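PDB 2PO1: exosome complex component Rrp42 from Pyrococcus abyssi, which probably acts as a non-catalytic component of the archaeal RNA-degrading exosome and contributes to structuring the active site of its partner subunit Rrp41. Local coordinates for residues Val62-Lys67 and Gly157-Ala162; Pro78-Met83 and Asn124-Val129; Thr85-Val90 and Ile141-Leu146. All coordinates share one frame; numbering follows the deposited sequence.

Interaction 1 (Val62-Lys67 and Gly157-Ala162); sequences VLVGIK and GIAAIA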
loop_
_atom_site.group_PDB
_atom_site.type_symbol
_atom_site.label_atom_id
_atom_site.label_comp_id
_atom_site.label_asym_id
_atom_site.label_seq_id
_atom_site.Cartn_x
_atom_site.Cartn_y
_atom_site.Cartn_z
ATOM N N VAL C 62 24.708 -6.953 -11.443
ATOM C CA VAL C 62 24.007 -6.281 -10.397
ATOM C C VAL C 62 24.825 -5.083 -9.932
ATOM O O VAL C 62 26.047 -5.136 -9.913
ATOM C CB VAL C 62 23.669 -7.222 -9.237
ATOM C CG1 VAL C 62 23.586 -8.670 -9.660
ATOM C CG2 VAL C 62 24.540 -7.004 -8.140
ATOM N N LEU C 63 24.154 -3.973 -9.664
ATOM C CA LEU C 63 24.821 -2.790 -9.163
ATOM C C LEU C 63 24.428 -2.646 -7.757
ATOM O O LEU C 63 23.196 -2.667 -7.433
ATOM C CB LEU C 63 24.178 -1.565 -9.796
ATOM C CG LEU C 63 24.998 -0.406 -10.304
ATOM C CD1 LEU C 63 24.098 0.851 -10.635
ATOM C CD2 LEU C 63 26.349 -0.107 -9.524
ATOM N N VAL C 64 25.397 -2.352 -6.907
ATOM C CA VAL C 64 25.056 -2.016 -5.537
ATOM C C VAL C 64 25.607 -0.675 -5.236
ATOM O O VAL C 64 26.758 -0.331 -5.622
ATOM C CB VAL C 64 25.660 -3.056 -4.514
ATOM C CG1 VAL C 64 25.497 -2.579 -3.040
ATOM C CG2 VAL C 64 24.992 -4.309 -4.723
ATOM N N GLY C 65 24.775 0.130 -4.600
ATOM C CA GLY C 65 25.209 1.466 -4.173
ATOM C C GLY C 65 25.152 1.485 -2.662
ATOM O O GLY C 65 24.266 0.856 -2.071
ATOM N N ILE C 66 26.128 2.154 -2.032
ATOM C CA ILE C 66 26.128 2.350 -0.588
ATOM C C ILE C 66 25.894 3.790 -0.362
ATOM O O ILE C 66 26.564 4.620 -0.948
ATOM C CB ILE C 66 27.493 1.969 0.064
ATOM C CG1 ILE C 66 27.880 0.520 -0.275
ATOM C CG2 ILE C 66 27.464 2.249 1.548
ATOM C CD1 ILE C 66 26.989 -0.586 0.271
ATOM N N LYS C 67 24.858 4.111 0.396
ATOM C CA LYS C 67 24.672 5.490 0.802
ATOM C C LYS C 67 24.566 5.474 2.277
ATOM O O LYS C 67 23.863 4.630 2.817
ATOM C CB LYS C 67 23.328 6.036 0.320
ATOM C CG LYS C 67 23.081 5.944 -1.124
ATOM C CD LYS C 67 23.852 7.011 -1.786
ATOM C CE LYS C 67 23.016 8.275 -1.688
ATOM N NZ LYS C 67 23.833 9.313 -2.272
ATOM N N GLY C 157 25.776 -10.566 -3.302
ATOM C CA GLY C 157 26.650 -10.505 -2.142
ATOM C C GLY C 157 28.050 -9.995 -2.483
ATOM O O GLY C 157 28.683 -9.295 -1.693
ATOM N N ILE C 158 28.546 -10.390 -3.641
ATOM C CA ILE C 158 29.877 -9.950 -4.113
ATOM C C ILE C 158 29.812 -8.458 -4.290
ATOM O O ILE C 158 30.604 -7.720 -3.718
ATOM C CB ILE C 158 30.235 -10.589 -5.417
ATOM C CG1 ILE C 158 30.593 -12.046 -5.176
ATOM C CG2 ILE C 158 31.457 -9.946 -6.065
ATOM C CD1 ILE C 158 30.522 -12.856 -6.458
ATOM N N ALA C 159 28.816 -7.997 -5.029
ATOM C CA ALA C 159 28.630 -6.547 -5.212
ATOM C C ALA C 159 28.486 -5.816 -3.889
ATOM O O ALA C 159 28.986 -4.717 -3.761
ATOM C CB ALA C 159 27.441 -6.271 -6.083
ATOM N N ALA C 160 27.792 -6.425 -2.910
ATOM C CA ALA C 160 27.444 -5.716 -1.659
ATOM C C ALA C 160 28.719 -5.523 -0.880
ATOM O O ALA C 160 29.053 -4.411 -0.477
ATOM C CB ALA C 160 26.392 -6.470 -0.829
ATOM N N ILE C 161 29.501 -6.585 -0.730
ATOM C CA ILE C 161 30.685 -6.440 0.057
ATOM C C ILE C 161 31.727 -5.614 -0.704
ATOM O O ILE C 161 32.525 -4.875 -0.091
ATOM C CB ILE C 161 31.260 -7.804 0.564
ATOM C CG1 ILE C 161 32.320 -7.549 1.651
ATOM C CG2 ILE C 161 31.775 -8.617 -0.560
ATOM C CD1 ILE C 161 31.614 -7.043 2.977
ATOM N N ALA C 162 31.737 -5.728 -2.021
ATOM C CA ALA C 162 32.711 -4.931 -2.771
ATOM C C ALA C 162 32.326 -3.461 -2.661
ATOM O O ALA C 162 33.186 -2.592 -2.594
ATOM C CB ALA C 162 32.802 -5.395 -4.251
#
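V64 and V62 grip A159 between them where helix 152-166 lies on the sheet of this RNase PH-family domain. The strand and helix segments run roughly parallel, their N-to-C directions 28° apart, and their axes approach to 7.6 Å, a short separation that the small residues A159 and A160 make possible. The tight part centres on the methyl of A159. V64 CG2 reaches A159 CB at 3.4 Å, closer than an ordinary methyl contact, while V62 CG2 touches the same CB at 3.6 Å. The first torsion of V64 sets CG1 anti to its backbone N (171°), and this second branch lies against the helix backbone, with CG1 3.9 Å from A160 CA. A160 thus takes part through its main chain; its own CB is directed away from the strand.

Toward I66 the packing becomes looser. The I66 CD1 methyl comes no nearer than 4.4 Å to A160 O, and I66 finds further partners in A163 and L164 of the same helix and in V139 and I141 of the neighbouring strand. The other side of the strand is also covered: L63 turns away from the helix, and L63 and, farther along, K67 pack on aromatic side chains of another protein chain, where K67 NZ bonds to backbone atoms.

V64 suits the strand because both its methyls reach the helix, and alanine suits the helix because it admits the sheet closely. The contact relies on apolar shape and burial; main-chain bonds such as I161 N to G157 O and V64 to A53 stay within helix and sheet.

Interaction 2 (Pro78-Met83 and Asn124-Val129); sequences PNMGVM and NLEKMV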
loop_
_atom_site.group_PDB
_atom_site.type_symbol
_atom_site.label_atom_id
_atom_site.label_comp_id
_atom_site.label_asym_id
_atom_site.label_seq_id
_atom_site.Cartn_x
_atom_site.Cartn_y
_atom_site.Cartn_z
ATOM N N PRO C 78 21.869 1.053 21.102
ATOM C CA PRO C 78 22.303 2.435 21.014
ATOM C C PRO C 78 23.804 2.481 20.687
ATOM O O PRO C 78 24.345 3.531 20.368
ATOM C CB PRO C 78 22.014 2.968 22.415
ATOM C CG PRO C 78 22.162 1.802 23.300
ATOM C CD PRO C 78 21.719 0.615 22.503
ATOM N N ASN C 79 24.427 1.304 20.716
ATOM C CA ASN C 79 25.861 1.235 20.459
ATOM C C ASN C 79 26.224 0.656 19.114
ATOM O O ASN C 79 27.362 0.284 18.860
ATOM C CB ASN C 79 26.561 0.487 21.579
ATOM C CG ASN C 79 26.620 1.295 22.823
ATOM O OD1 ASN C 79 27.151 2.396 22.816
ATOM N ND2 ASN C 79 26.036 0.782 23.890
ATOM N N MET C 80 25.264 0.657 18.214
ATOM C CA MET C 80 25.494 0.109 16.894
ATOM C C MET C 80 24.982 1.031 15.836
ATOM O O MET C 80 23.922 1.615 15.967
ATOM C CB MET C 80 24.835 -1.246 16.795
ATOM C CG MET C 80 25.658 -2.365 17.407
ATOM S SD MET C 80 24.523 -3.749 17.710
ATOM C CE MET C 80 23.830 -4.155 16.124
ATOM N N GLY C 81 25.780 1.213 14.802
ATOM C CA GLY C 81 25.296 1.889 13.641
ATOM C C GLY C 81 24.239 1.030 12.963
ATOM O O GLY C 81 23.863 -0.049 13.450
ATOM N N VAL C 82 23.729 1.522 11.854
ATOM C CA VAL C 82 22.590 0.884 11.226
ATOM C C VAL C 82 22.992 0.399 9.857
ATOM O O VAL C 82 23.686 1.100 9.067
ATOM C CB VAL C 82 21.285 1.810 11.191
ATOM C CG1 VAL C 82 20.193 1.197 10.284
ATOM C CG2 VAL C 82 20.736 2.024 12.566
ATOM N N MET C 83 22.572 -0.826 9.557
ATOM C CA MET C 83 22.744 -1.285 8.209
ATOM C C MET C 83 21.449 -1.885 7.721
ATOM O O MET C 83 20.766 -2.705 8.406
ATOM C CB MET C 83 23.885 -2.316 8.159
ATOM C CG MET C 83 24.212 -2.812 6.757
ATOM S SD MET C 83 25.312 -4.252 6.939
ATOM C CE MET C 83 24.167 -5.614 6.742
ATOM N N ASN C 124 31.344 -3.521 10.678
ATOM C CA ASN C 124 31.308 -3.457 12.110
ATOM C C ASN C 124 30.454 -2.273 12.605
ATOM O O ASN C 124 30.920 -1.138 12.632
ATOM C CB ASN C 124 32.724 -3.363 12.617
ATOM C CG ASN C 124 32.806 -3.627 14.047
ATOM O OD1 ASN C 124 31.835 -3.429 14.769
ATOM N ND2 ASN C 124 33.940 -4.135 14.487
ATOM N N LEU C 125 29.218 -2.546 13.023
ATOM C CA LEU C 125 28.264 -1.521 13.376
ATOM C C LEU C 125 28.638 -0.776 14.623
ATOM O O LEU C 125 28.148 0.338 14.880
ATOM C CB LEU C 125 26.851 -2.118 13.573
ATOM C CG LEU C 125 26.291 -2.904 12.399
ATOM C CD1 LEU C 125 24.894 -3.350 12.701
ATOM C CD2 LEU C 125 26.324 -2.098 11.090
ATOM N N GLU C 126 29.482 -1.409 15.422
ATOM C CA GLU C 126 29.967 -0.817 16.664
ATOM C C GLU C 126 30.941 0.318 16.389
ATOM O O GLU C 126 31.149 1.185 17.216
ATOM C CB GLU C 126 30.615 -1.903 17.497
ATOM C CG GLU C 126 29.603 -2.689 18.274
ATOM C CD GLU C 126 29.818 -4.163 18.152
ATOM O OE1 GLU C 126 30.440 -4.765 19.075
ATOM O OE2 GLU C 126 29.390 -4.708 17.111
ATOM N N LYS C 127 31.524 0.319 15.213
ATOM C CA LYS C 127 32.468 1.332 14.819
ATOM C C LYS C 127 31.763 2.384 13.977
ATOM O O LYS C 127 32.378 3.065 13.154
ATOM C CB LYS C 127 33.627 0.685 14.066
ATOM C CG LYS C 127 34.391 -0.282 14.933
ATOM C CD LYS C 127 35.655 -0.795 14.283
ATOM C CE LYS C 127 36.521 -1.592 15.305
ATOM N NZ LYS C 127 37.762 -2.008 14.624
ATOM N N MET C 128 30.458 2.510 14.180
ATOM C CA MET C 128 29.640 3.404 13.359
ATOM C C MET C 128 28.790 4.274 14.254
ATOM O O MET C 128 27.814 4.895 13.815
ATOM C CB MET C 128 28.757 2.591 12.401
ATOM C CG MET C 128 29.490 2.159 11.185
ATOM S SD MET C 128 28.535 1.073 10.146
ATOM C CE MET C 128 26.880 1.656 10.418
ATOM N N VAL C 129 29.206 4.353 15.511
ATOM C CA VAL C 129 28.522 5.155 16.506
ATOM C C VAL C 129 29.180 6.518 16.609
ATOM O O VAL C 129 30.403 6.613 16.631
ATOM C CB VAL C 129 28.544 4.466 17.878
ATOM C CG1 VAL C 129 27.987 5.374 18.921
ATOM C CG2 VAL C 129 27.740 3.200 17.803
HETATM O O HOH W 1 29.691 0.965 19.694
#
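G81 and L125 provide the direct polar link: G81 N donates to L125 O along a straight N-H...O path (179°), although the modelled 2.5 Å is unusually short and its exact value doubtful. The donor is tilted 32° from the carbonyl plane. A water joins the backbones nearby, donating to N79 O (2.6 Å) and to E126 O (2.9 Å). Within the 124-129 turn, N124 OD1 accepts from E126 N, making an Asx turn, which suits asparagine.

The apolar contacts gather round L125. Its CG lies anti to the carbonyl carbon (chi1 -56°), and from there CD1 meets M80 CE at 3.7 Å and CD2 touches M83 CB at 3.8 Å. V129 CG2 packs on N79 O at 3.1 Å, tight for a methyl. M128 CB lies 3.7 Å from G81 CA, in the space a beta carbon would need, hence the glycine. M80 and E126 lie side by side, CG to CG at 4.1 Å.

This loop after helix 104-118 covers the start of strand 82-89. V82 bonds through its backbone to R137 and V139 of strand 135-147, while R118 of the helix touches L125 and donates to M83 O, which also makes a weak hydrogen bond to a sugar of the bound RNA.

Interaction 3 (Thr85-Val90 and Ile141-Leu146); sequences TNVELV and IDVHVL. With nucleotides of chain A.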
loop_
_atom_site.group_PDB
_atom_site.type_symbol
_atom_site.label_atom_id
_atom_site.label_comp_id
_atom_site.label_asym_id
_atom_site.label_seq_id
_atom_site.Cartn_x
_atom_site.Cartn_y
_atom_site.Cartn_z
ATOM N N THR C 85 19.604 -3.553 4.027
ATOM C CA THR C 85 19.841 -4.120 2.723
ATOM C C THR C 85 18.557 -4.248 2.003
ATOM O O THR C 85 17.554 -4.755 2.563
ATOM C CB THR C 85 20.504 -5.503 2.922
ATOM O OG1 THR C 85 21.611 -5.321 3.795
ATOM C CG2 THR C 85 20.993 -6.089 1.620
ATOM N N ASN C 86 18.526 -3.671 0.804
ATOM C CA ASN C 86 17.368 -3.765 -0.052
ATOM C C ASN C 86 17.794 -4.213 -1.389
ATOM O O ASN C 86 18.806 -3.734 -1.927
ATOM C CB ASN C 86 16.598 -2.434 -0.188
ATOM C CG ASN C 86 15.296 -2.605 -0.915
ATOM O OD1 ASN C 86 15.097 -2.070 -2.034
ATOM N ND2 ASN C 86 14.356 -3.291 -0.281
ATOM N N VAL C 87 17.017 -5.149 -1.965
ATOM C CA VAL C 87 17.288 -5.619 -3.338
ATOM C C VAL C 87 16.067 -5.225 -4.154
ATOM O O VAL C 87 14.941 -5.575 -3.800
ATOM C CB VAL C 87 17.394 -7.108 -3.324
ATOM C CG1 VAL C 87 17.339 -7.660 -4.750
ATOM C CG2 VAL C 87 18.712 -7.523 -2.615
ATOM N N GLU C 88 16.313 -4.467 -5.206
ATOM C CA GLU C 88 15.379 -4.185 -6.238
ATOM C C GLU C 88 15.650 -5.087 -7.439
ATOM O O GLU C 88 16.734 -5.080 -8.074
ATOM C CB GLU C 88 15.490 -2.735 -6.638
ATOM C CG GLU C 88 15.166 -1.760 -5.497
ATOM C CD GLU C 88 13.700 -1.828 -5.097
ATOM O OE1 GLU C 88 13.380 -2.103 -3.925
ATOM O OE2 GLU C 88 12.867 -1.677 -5.982
ATOM N N LEU C 89 14.664 -5.927 -7.687
ATOM C CA LEU C 89 14.628 -6.816 -8.874
ATOM C C LEU C 89 13.906 -5.964 -9.903
ATOM O O LEU C 89 12.703 -6.075 -10.075
ATOM C CB LEU C 89 13.827 -8.063 -8.508
ATOM C CG LEU C 89 14.679 -9.262 -8.076
ATOM C CD1 LEU C 89 16.117 -9.043 -7.620
ATOM C CD2 LEU C 89 13.961 -10.290 -7.216
ATOM N N VAL C 90 14.659 -5.101 -10.593
ATOM C CA VAL C 90 14.018 -4.095 -11.389
ATOM C C VAL C 90 13.514 -4.790 -12.637
ATOM O O VAL C 90 14.150 -5.756 -13.106
ATOM C CB VAL C 90 14.906 -2.808 -11.628
ATOM C CG1 VAL C 90 15.674 -2.401 -10.297
ATOM C CG2 VAL C 90 15.911 -3.026 -12.662
ATOM N N ILE C 141 22.503 -0.451 1.924
ATOM C CA ILE C 141 23.043 -1.275 0.903
ATOM C C ILE C 141 21.893 -1.424 -0.087
ATOM O O ILE C 141 20.892 -2.080 0.204
ATOM C CB ILE C 141 23.477 -2.632 1.385
ATOM C CG1 ILE C 141 24.437 -2.480 2.557
ATOM C CG2 ILE C 141 24.062 -3.403 0.205
ATOM C CD1 ILE C 141 24.930 -3.788 3.085
ATOM N N ASP C 142 22.000 -0.715 -1.205
ATOM C CA ASP C 142 20.884 -0.707 -2.136
ATOM C C ASP C 142 21.334 -1.487 -3.365
ATOM O O ASP C 142 22.345 -1.135 -4.051
ATOM C CB ASP C 142 20.410 0.699 -2.465
ATOM C CG ASP C 142 19.607 1.295 -1.377
ATOM O OD1 ASP C 142 20.026 2.358 -0.865
ATOM O OD2 ASP C 142 18.603 0.678 -0.940
ATOM N N VAL C 143 20.611 -2.565 -3.624
ATOM C CA VAL C 143 21.044 -3.538 -4.633
ATOM C C VAL C 143 20.051 -3.366 -5.746
ATOM O O VAL C 143 18.822 -3.541 -5.525
ATOM C CB VAL C 143 20.917 -4.987 -4.208
ATOM C CG1 VAL C 143 21.317 -5.895 -5.413
ATOM C CG2 VAL C 143 21.739 -5.288 -2.908
ATOM N N HIS C 144 20.580 -2.962 -6.902
ATOM C CA HIS C 144 19.836 -2.799 -8.095
ATOM C C HIS C 144 20.238 -3.915 -9.066
ATOM O O HIS C 144 21.332 -3.865 -9.709
ATOM C CB HIS C 144 20.179 -1.435 -8.697
ATOM C CG HIS C 144 18.987 -0.647 -9.098
ATOM N ND1 HIS C 144 18.010 -0.291 -8.202
ATOM C CD2 HIS C 144 18.653 -0.060 -10.275
ATOM C CE1 HIS C 144 17.079 0.405 -8.827
ATOM N NE2 HIS C 144 17.476 0.603 -10.070
ATOM N N VAL C 145 19.388 -4.935 -9.184
ATOM C CA VAL C 145 19.759 -6.072 -10.081
ATOM C C VAL C 145 19.454 -5.538 -11.488
ATOM O O VAL C 145 18.346 -5.073 -11.704
ATOM C CB VAL C 145 19.009 -7.363 -9.733
ATOM C CG1 VAL C 145 19.129 -8.398 -10.880
ATOM C CG2 VAL C 145 19.548 -7.928 -8.432
ATOM N N LEU C 146 20.458 -5.510 -12.378
ATOM C CA LEU C 146 20.299 -4.926 -13.716
ATOM C C LEU C 146 20.066 -5.963 -14.817
ATOM O O LEU C 146 19.537 -5.615 -15.838
ATOM C CB LEU C 146 21.507 -4.095 -14.129
ATOM C CG LEU C 146 21.918 -2.959 -13.212
ATOM C CD1 LEU C 146 23.192 -2.395 -13.744
ATOM C CD2 LEU C 146 20.771 -1.903 -13.111
ATOM P P A A 4 2.539 0.647 -6.310
ATOM O OP1 A A 4 1.520 1.003 -7.328
ATOM O OP2 A A 4 2.412 -0.635 -5.557
ATOM O "O5'" A A 4 2.528 1.846 -5.225
ATOM C "C5'" A A 4 3.671 2.233 -4.433
ATOM C "C4'" A A 4 3.797 1.448 -3.129
ATOM O "O4'" A A 4 4.180 0.053 -3.367
ATOM C "C3'" A A 4 4.811 2.035 -2.143
ATOM O "O3'" A A 4 4.139 2.520 -0.970
ATOM C "C2'" A A 4 5.763 0.870 -1.816
ATOM O "O2'" A A 4 5.523 0.354 -0.514
ATOM C "C1'" A A 4 5.511 -0.184 -2.918
ATOM N N9 A A 4 6.456 -0.154 -4.078
ATOM C C8 A A 4 6.168 0.233 -5.439
ATOM N N7 A A 4 7.174 0.194 -6.288
ATOM C C5 A A 4 8.223 -0.265 -5.423
ATOM C C6 A A 4 9.584 -0.537 -5.693
ATOM N N6 A A 4 10.072 -0.366 -6.959
ATOM N N1 A A 4 10.376 -1.005 -4.605
ATOM C C2 A A 4 9.858 -1.162 -3.347
ATOM N N3 A A 4 8.600 -0.929 -2.966
ATOM C C4 A A 4 7.818 -0.484 -4.062
#
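N86 and E88 join their strand to I141, V143 and V145 in a parallel beta pairing, the two strands of a left-handed beta-alpha-beta crossover through helix 104-118 in this S5-like fold. Four backbone bonds hold it. N86 N donates to I141 O (2.9 Å) and E88 N to V143 O (2.7 Å); in return N86 O accepts from V143 N (2.7 Å) and E88 O from V145 N (2.9 Å). The remaining edge of 141-146 is engaged too, since D142 and H144 bond through their backbones to G65 and L63.

On the face carrying V87, V143 and V145, V87 lies side by side with V143, its CG2 against V143 CB, and L89 with V145, beneath helices 104-118 and 152-166. T85 places a hydroxyl in this setting, and OG1 is satisfied by D114 OD1.

The face with E88, D142 and H144 is polar and meets another protein chain. D142 OD2 forms a salt bridge with a basic side chain there, and H144 NE2 a hydrogen bond with an acidic one. E88, which packs there too, also reaches the RNA: the bend at chi2 (-67°) turns CD out toward the base, and OE2 accepts from N6 of adenosine A4 of chain A at 3.2 Å, a bent bond (136° at the hydrogen). OE2 lies closer still, 2.9 Å, to N1 of A4, itself normally an acceptor; a shared proton might account for this, but the model does not settle it.

The backbone carbonyl of V145 is buried without a polar partner; V90 CG2 lies 3.3 Å from its oxygen. The other V90 methyl, CG1, makes a CH-pi contact, sitting over the centre of the H144 ring at 3.5 Å from the centroid and 13° off the normal.

Interactions 1 and 3 form adjoining parts of the buried core, whereas interaction 2 lies only partly buried toward the periphery. All three reach the same mixed sheet. Strand 60-71 of interaction 1 is the neighbour of strand 135-147 of interaction 3 in that sheet, and V64 packs on I141. Interactions 2 and 3 share strand 82-89, and M83 CG meets I141 CD1 where they adjoin. Chemistry follows place: helix and sheet are joined by apolar side chains, strand against strand is backbone bonding with one polar face for RNA and another subunit, and the peripheral loop mixes a direct bond, methionine packing and a water bridge.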